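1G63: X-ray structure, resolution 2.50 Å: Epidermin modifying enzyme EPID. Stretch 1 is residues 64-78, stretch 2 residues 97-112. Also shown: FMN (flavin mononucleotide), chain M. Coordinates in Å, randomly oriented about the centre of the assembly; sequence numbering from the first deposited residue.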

# COMPACT_ATOMS: atom_id res chain seq x y z
N LEU B 64 5.96 12.58 19.26
CA LEU B 64 6.66 13.61 20.02
C LEU B 64 6.05 13.93 21.39
O LEU B 64 6.10 15.07 21.85
CB LEU B 64 6.77 14.90 19.20
CG LEU B 64 7.59 14.90 17.90
CD1 LEU B 64 8.95 14.27 18.16
CD2 LEU B 64 6.87 14.12 16.81
N LEU B 65 5.49 12.91 22.03
CA LEU B 65 4.88 13.07 23.35
C LEU B 65 5.96 13.47 24.36
O LEU B 65 7.06 12.92 24.36
CB LEU B 65 4.22 11.75 23.75
CG LEU B 65 2.76 11.71 24.19
CD1 LEU B 65 1.97 12.87 23.60
CD2 LEU B 65 2.17 10.38 23.77
N ASN B 66 5.66 14.45 25.22
CA ASN B 66 6.60 14.93 26.23
C ASN B 66 6.63 14.04 27.48
O ASN B 66 5.78 14.18 28.37
CB ASN B 66 6.23 16.35 26.64
CG ASN B 66 7.31 17.01 27.47
OD1 ASN B 66 7.92 16.39 28.34
ND2 ASN B 66 7.56 18.29 27.20
N HIS B 67 7.61 13.14 27.55
CA HIS B 67 7.73 12.21 28.67
C HIS B 67 7.97 12.91 30.02
O HIS B 67 7.57 12.39 31.07
CB HIS B 67 8.85 11.21 28.40
CG HIS B 67 10.17 11.85 28.13
ND1 HIS B 67 11.13 12.01 29.10
CD2 HIS B 67 10.67 12.41 27.00
CE1 HIS B 67 12.17 12.66 28.59
NE2 HIS B 67 11.91 12.91 27.32
N ILE B 68 8.61 14.07 29.99
CA ILE B 68 8.87 14.82 31.21
C ILE B 68 7.55 15.30 31.82
O ILE B 68 7.33 15.17 33.02
CB ILE B 68 9.78 16.02 30.94
CG1 ILE B 68 11.14 15.51 30.45
CG2 ILE B 68 9.95 16.86 32.19
CD1 ILE B 68 11.97 16.56 29.75
N ASN B 69 6.68 15.84 30.97
CA ASN B 69 5.38 16.31 31.42
C ASN B 69 4.55 15.14 31.92
O ASN B 69 3.83 15.27 32.91
CB ASN B 69 4.65 17.01 30.28
CG ASN B 69 5.24 18.37 29.96
OD1 ASN B 69 4.90 18.98 28.94
ND2 ASN B 69 6.13 18.85 30.83
N ILE B 70 4.64 14.01 31.23
CA ILE B 70 3.89 12.83 31.65
C ILE B 70 4.27 12.46 33.08
O ILE B 70 3.42 12.18 33.91
CB ILE B 70 4.16 11.64 30.69
CG1 ILE B 70 3.57 11.94 29.31
CG2 ILE B 70 3.55 10.35 31.26
CD1 ILE B 70 3.83 10.88 28.26
N VAL B 71 5.57 12.48 33.37
CA VAL B 71 6.06 12.15 34.69
C VAL B 71 5.64 13.17 35.76
O VAL B 71 5.23 12.79 36.86
CB VAL B 71 7.60 12.01 34.68
CG1 VAL B 71 8.13 11.89 36.11
CG2 VAL B 71 7.99 10.76 33.87
N GLU B 72 5.72 14.45 35.43
CA GLU B 72 5.34 15.50 36.38
C GLU B 72 3.84 15.49 36.65
O GLU B 72 3.39 15.89 37.72
CB GLU B 72 5.76 16.88 35.86
CG GLU B 72 7.24 17.00 35.55
CD GLU B 72 7.66 18.41 35.14
OE1 GLU B 72 6.97 19.01 34.27
OE2 GLU B 72 8.68 18.90 35.67
N ASN B 73 3.07 15.00 35.68
CA ASN B 73 1.62 14.94 35.79
C ASN B 73 1.11 13.81 36.66
O ASN B 73 -0.09 13.69 36.90
CB ASN B 73 1.00 14.82 34.39
CG ASN B 73 -0.51 14.90 34.42
OD1 ASN B 73 -1.20 14.22 33.64
ND2 ASN B 73 -1.05 15.75 35.30
N HIS B 74 2.00 12.95 37.14
CA HIS B 74 1.57 11.84 37.98
C HIS B 74 2.32 11.72 39.30
O HIS B 74 3.50 12.05 39.40
CB HIS B 74 1.69 10.51 37.22
CG HIS B 74 0.85 10.43 35.98
ND1 HIS B 74 1.24 10.96 34.77
CD2 HIS B 74 -0.38 9.91 35.78
CE1 HIS B 74 0.29 10.77 33.88
NE2 HIS B 74 -0.71 10.13 34.46
N GLU B 75 1.62 11.24 40.32
CA GLU B 75 2.22 11.06 41.63
C GLU B 75 2.70 9.62 41.77
O GLU B 75 3.64 9.34 42.51
CB GLU B 75 1.20 11.39 42.72
CG GLU B 75 0.96 12.90 42.90
CD GLU B 75 -0.08 13.21 43.98
OE1 GLU B 75 0.08 12.73 45.13
OE2 GLU B 75 -1.05 13.93 43.68
N TYR B 76 2.05 8.71 41.06
CA TYR B 76 2.41 7.31 41.10
C TYR B 76 2.51 6.74 39.69
O TYR B 76 1.68 7.02 38.83
CB TYR B 76 1.38 6.49 41.88
CG TYR B 76 0.92 7.14 43.16
CD1 TYR B 76 -0.05 8.15 43.14
CD2 TYR B 76 1.44 6.76 44.39
CE1 TYR B 76 -0.48 8.75 44.31
CE2 TYR B 76 1.02 7.36 45.57
CZ TYR B 76 0.05 8.36 45.53
OH TYR B 76 -0.38 8.96 46.69
N ILE B 77 3.54 5.93 39.46
CA ILE B 77 3.75 5.30 38.17
C ILE B 77 3.94 3.81 38.42
O ILE B 77 4.90 3.39 39.06
CB ILE B 77 4.99 5.86 37.45
CG1 ILE B 77 4.80 7.36 37.21
CG2 ILE B 77 5.20 5.13 36.12
CD1 ILE B 77 6.00 8.03 36.57
N LEU B 78 2.99 3.01 37.93
CA LEU B 78 3.04 1.57 38.10
C LEU B 78 3.34 0.88 36.79
O LEU B 78 2.84 1.28 35.74
CB LEU B 78 1.69 1.04 38.60
CG LEU B 78 1.15 1.33 40.00
CD1 LEU B 78 1.14 2.82 40.29
CD2 LEU B 78 -0.24 0.74 40.11
N ASN B 97 11.76 3.08 24.11
CA ASN B 97 10.36 3.29 23.75
C ASN B 97 9.79 4.28 24.79
O ASN B 97 10.43 4.53 25.80
CB ASN B 97 9.55 1.98 23.70
CG ASN B 97 9.59 1.19 24.99
OD1 ASN B 97 9.52 1.76 26.08
ND2 ASN B 97 9.68 -0.14 24.88
N LEU B 98 8.61 4.84 24.53
CA LEU B 98 8.03 5.81 25.45
C LEU B 98 7.86 5.32 26.88
O LEU B 98 8.27 6.00 27.83
CB LEU B 98 6.69 6.34 24.93
CG LEU B 98 6.01 7.43 25.78
CD1 LEU B 98 6.93 8.63 25.93
CD2 LEU B 98 4.69 7.85 25.15
N LEU B 99 7.26 4.15 27.05
CA LEU B 99 7.03 3.58 28.38
C LEU B 99 8.32 3.52 29.18
O LEU B 99 8.42 3.99 30.32
CB LEU B 99 6.44 2.18 28.26
CG LEU B 99 6.15 1.42 29.57
CD1 LEU B 99 5.05 0.39 29.33
CD2 LEU B 99 7.42 0.73 30.08
N THR B 100 9.31 2.93 28.57
CA THR B 100 10.59 2.74 29.19
C THR B 100 11.33 4.08 29.42
O THR B 100 12.09 4.23 30.38
CB THR B 100 11.36 1.72 28.31
OG1 THR B 100 12.18 0.91 29.14
CG2 THR B 100 12.17 2.40 27.27
N THR B 101 11.07 5.08 28.57
CA THR B 101 11.68 6.40 28.76
C THR B 101 11.00 7.11 29.94
O THR B 101 11.62 7.86 30.68
CB THR B 101 11.52 7.28 27.49
OG1 THR B 101 12.31 6.74 26.43
CG2 THR B 101 11.97 8.71 27.77
N VAL B 102 9.70 6.86 30.09
CA VAL B 102 8.94 7.44 31.19
C VAL B 102 9.43 6.84 32.51
O VAL B 102 9.55 7.55 33.52
CB VAL B 102 7.41 7.17 31.02
CG1 VAL B 102 6.68 7.31 32.35
CG2 VAL B 102 6.84 8.15 30.00
N CYS B 103 9.72 5.54 32.50
CA CYS B 103 10.20 4.86 33.70
C CYS B 103 11.58 5.33 34.13
O CYS B 103 11.88 5.34 35.32
CB CYS B 103 10.19 3.34 33.50
SG CYS B 103 8.53 2.64 33.43
N LEU B 104 12.43 5.72 33.18
CA LEU B 104 13.77 6.20 33.54
C LEU B 104 13.61 7.55 34.23
O LEU B 104 14.16 7.79 35.30
CB LEU B 104 14.65 6.37 32.30
CG LEU B 104 16.03 7.00 32.59
CD1 LEU B 104 17.13 5.97 32.38
CD2 LEU B 104 16.27 8.19 31.69
N THR B 105 12.85 8.43 33.60
CA THR B 105 12.62 9.77 34.11
C THR B 105 11.94 9.77 35.48
O THR B 105 12.29 10.58 36.35
CB THR B 105 11.77 10.59 33.12
OG1 THR B 105 12.41 10.60 31.84
CG2 THR B 105 11.61 12.02 33.61
N GLY B 106 10.98 8.87 35.68
CA GLY B 106 10.28 8.84 36.95
C GLY B 106 10.61 7.71 37.90
O GLY B 106 9.71 7.19 38.57
N TYR B 107 11.88 7.32 37.98
CA TYR B 107 12.31 6.24 38.87
C TYR B 107 11.92 6.45 40.33
O TYR B 107 11.74 5.49 41.08
CB TYR B 107 13.83 6.04 38.78
CG TYR B 107 14.65 7.23 39.24
CD1 TYR B 107 14.69 8.41 38.50
CD2 TYR B 107 15.39 7.18 40.43
CE1 TYR B 107 15.44 9.51 38.92
CE2 TYR B 107 16.14 8.29 40.86
CZ TYR B 107 16.16 9.44 40.10
OH TYR B 107 16.90 10.54 40.50
N GLN B 108 11.77 7.70 40.74
CA GLN B 108 11.41 8.02 42.11
C GLN B 108 9.94 7.76 42.46
O GLN B 108 9.60 7.61 43.63
CB GLN B 108 11.77 9.47 42.42
CG GLN B 108 13.28 9.70 42.40
CD GLN B 108 13.67 11.17 42.42
OE1 GLN B 108 13.40 11.92 41.46
NE2 GLN B 108 14.31 11.60 43.50
N LYS B 109 9.07 7.68 41.45
CA LYS B 109 7.64 7.43 41.67
C LYS B 109 7.25 6.06 41.10
O LYS B 109 6.06 5.76 40.93
CB LYS B 109 6.78 8.46 40.94
CG LYS B 109 7.20 9.90 41.06
CD LYS B 109 6.33 10.78 40.18
CE LYS B 109 6.76 12.23 40.26
NZ LYS B 109 5.94 13.08 39.38
N LEU B 110 8.25 5.23 40.82
CA LEU B 110 8.02 3.93 40.22
C LEU B 110 7.70 2.74 41.12
O LEU B 110 8.36 2.50 42.12
CB LEU B 110 9.24 3.60 39.35
CG LEU B 110 9.09 2.65 38.16
CD1 LEU B 110 8.03 3.19 37.21
CD2 LEU B 110 10.43 2.53 37.47
N PHE B 111 6.67 1.99 40.72
CA PHE B 111 6.25 0.78 41.43
C PHE B 111 6.13 -0.37 40.42
O PHE B 111 5.30 -0.32 39.51
CB PHE B 111 4.90 0.99 42.13
CG PHE B 111 4.91 2.08 43.17
CD1 PHE B 111 4.84 3.42 42.79
CD2 PHE B 111 5.01 1.77 44.52
CE1 PHE B 111 4.86 4.43 43.74
CE2 PHE B 111 5.02 2.77 45.49
CZ PHE B 111 4.95 4.11 45.09
N ILE B 112 6.95 -1.39 40.58
CA ILE B 112 6.96 -2.52 39.66
C ILE B 112 6.26 -3.79 40.15
O ILE B 112 6.55 -4.29 41.23
CB ILE B 112 8.42 -2.87 39.28
CG1 ILE B 112 9.08 -1.65 38.63
CG2 ILE B 112 8.44 -4.08 38.36
CD1 ILE B 112 10.54 -1.85 38.30
N1 FMN M . 16.07 11.84 25.36
C2 FMN M . 17.29 12.32 25.77
O2 FMN M . 18.16 11.65 26.24
N3 FMN M . 17.55 13.71 25.62
C4 FMN M . 16.69 14.63 25.11
O4 FMN M . 17.02 15.82 25.06
C4A FMN M . 15.37 14.12 24.71
N5 FMN M . 14.48 14.93 24.16
C5A FMN M . 13.33 14.40 23.64
C6 FMN M . 12.39 15.27 22.94
C7 FMN M . 11.15 14.84 22.51
C7M FMN M . 10.19 15.78 21.77
C8 FMN M . 10.86 13.39 22.54
C8M FMN M . 9.58 12.85 21.96
C9 FMN M . 11.74 12.56 23.23
C9A FMN M . 12.96 13.00 23.78
N10 FMN M . 13.90 12.19 24.47
C10 FMN M . 15.14 12.67 24.85
C1' FMN M . 13.63 10.74 24.64
C2' FMN M . 14.31 9.95 23.49
O2' FMN M . 13.90 10.35 22.17
C3' FMN M . 14.03 8.46 23.65
O3' FMN M . 14.59 8.00 24.91
C4' FMN M . 14.55 7.56 22.53
O4' FMN M . 14.06 6.21 22.70
C5' FMN M . 16.06 7.54 22.39
O5' FMN M . 16.45 6.77 21.24
P FMN M . 17.89 6.82 20.60
O1P FMN M . 18.84 6.47 21.68
O2P FMN M . 18.13 8.17 20.02
O3P FMN M . 17.84 5.73 19.46

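Each stretch runs from a helix into a strand, and the two copies of this pattern lie side by side, burying 870 Å² between them. The helices, 67 onward in the first stretch and 98–105 in the second, cross at 58° with their axes 9.2 Å apart at closest approach. The strands, 76–78 and 110–112, run parallel. Three residues, Lys109, Ile77 and Phe111, cover the most surface, and all three lie in or next to the paired strands.

Lys109 precedes its strand and reaches back toward the end of the first helix. Its chain is extended, with chi2 to chi4 all t, and this carries the ammonium group to two backbone carbonyls: NZ donates to Val71 O at 2.6 Å and to His74 O at 2.6 Å. An ammonium group has several protons and can serve both carbonyls at once; at Val71 O it joins the backbone amide His74 N as a second donor. The long side chain, extended as it is, spans the gap, and its aliphatic part makes a contact too: Lys109 CB lies 4.4 Å from Ile77 CG1. The turn between is held on the first stretch's side by His74, whose ND1 donates to Ile70 O at 2.6 Å.

Ile77 joins the sheet to the helices. Its backbone bonds to the residues flanking Leu110, as a parallel bridge requires: Ile77 N donates to Lys109 O at 2.9 Å, and Phe111 N donates to Ile77 O at 2.8 Å. Leu110 CA also approaches Ile77 O at 3.4 Å, a CA-H...O contact. The side chains of Ile77 and Leu110 share one face of the sheet, where Ile77 CG2 meets Leu110 CD1 at 3.6 Å. From there Ile77 CD1 extends to Val102 CG1, 4.3 Å away. The branched isoleucine suits both an extended backbone and this apolar filling. Gly106, which leaves the helical conformation, leaves room for it: an ideal CB there would lie 2.9 Å from Ile77 CD1, a clash, and 3.2 Å from Val71 CG1.

Phe111 lies on the opposite face, with Leu78. Leu78 CG is 4.3 Å from Phe111 CB. The Phe111 ring presents its edge to Ile77 O and reaches the edge of the Tyr76 ring, with Tyr76 CD2 4.2 Å from Phe111 CE1, while its backbone takes part in the sheet.

Between the helices, His67 sits as a knob among Leu98, Thr101, Val102 and Thr105. Thr101 CG2 lies over one face of the imidazole, 3.7 Å from the ring centroid, while at the ring edge His67 ND1 and Thr105 OG1 form a weak hydrogen bond of 3.3 Å. Threonine thus supplies a methyl over the face and a hydroxyl at the edge, and Thr101 OG1 also accepts from FMN O3' at 3.0 Å. Beside them, Val71 CG2 packs 4.0 Å from Val102 CG1, an apolar contact between the helices, and Leu65, from the loop ahead of the first helix, meets the second, its CD2 3.8 Å from Leu98 CD2.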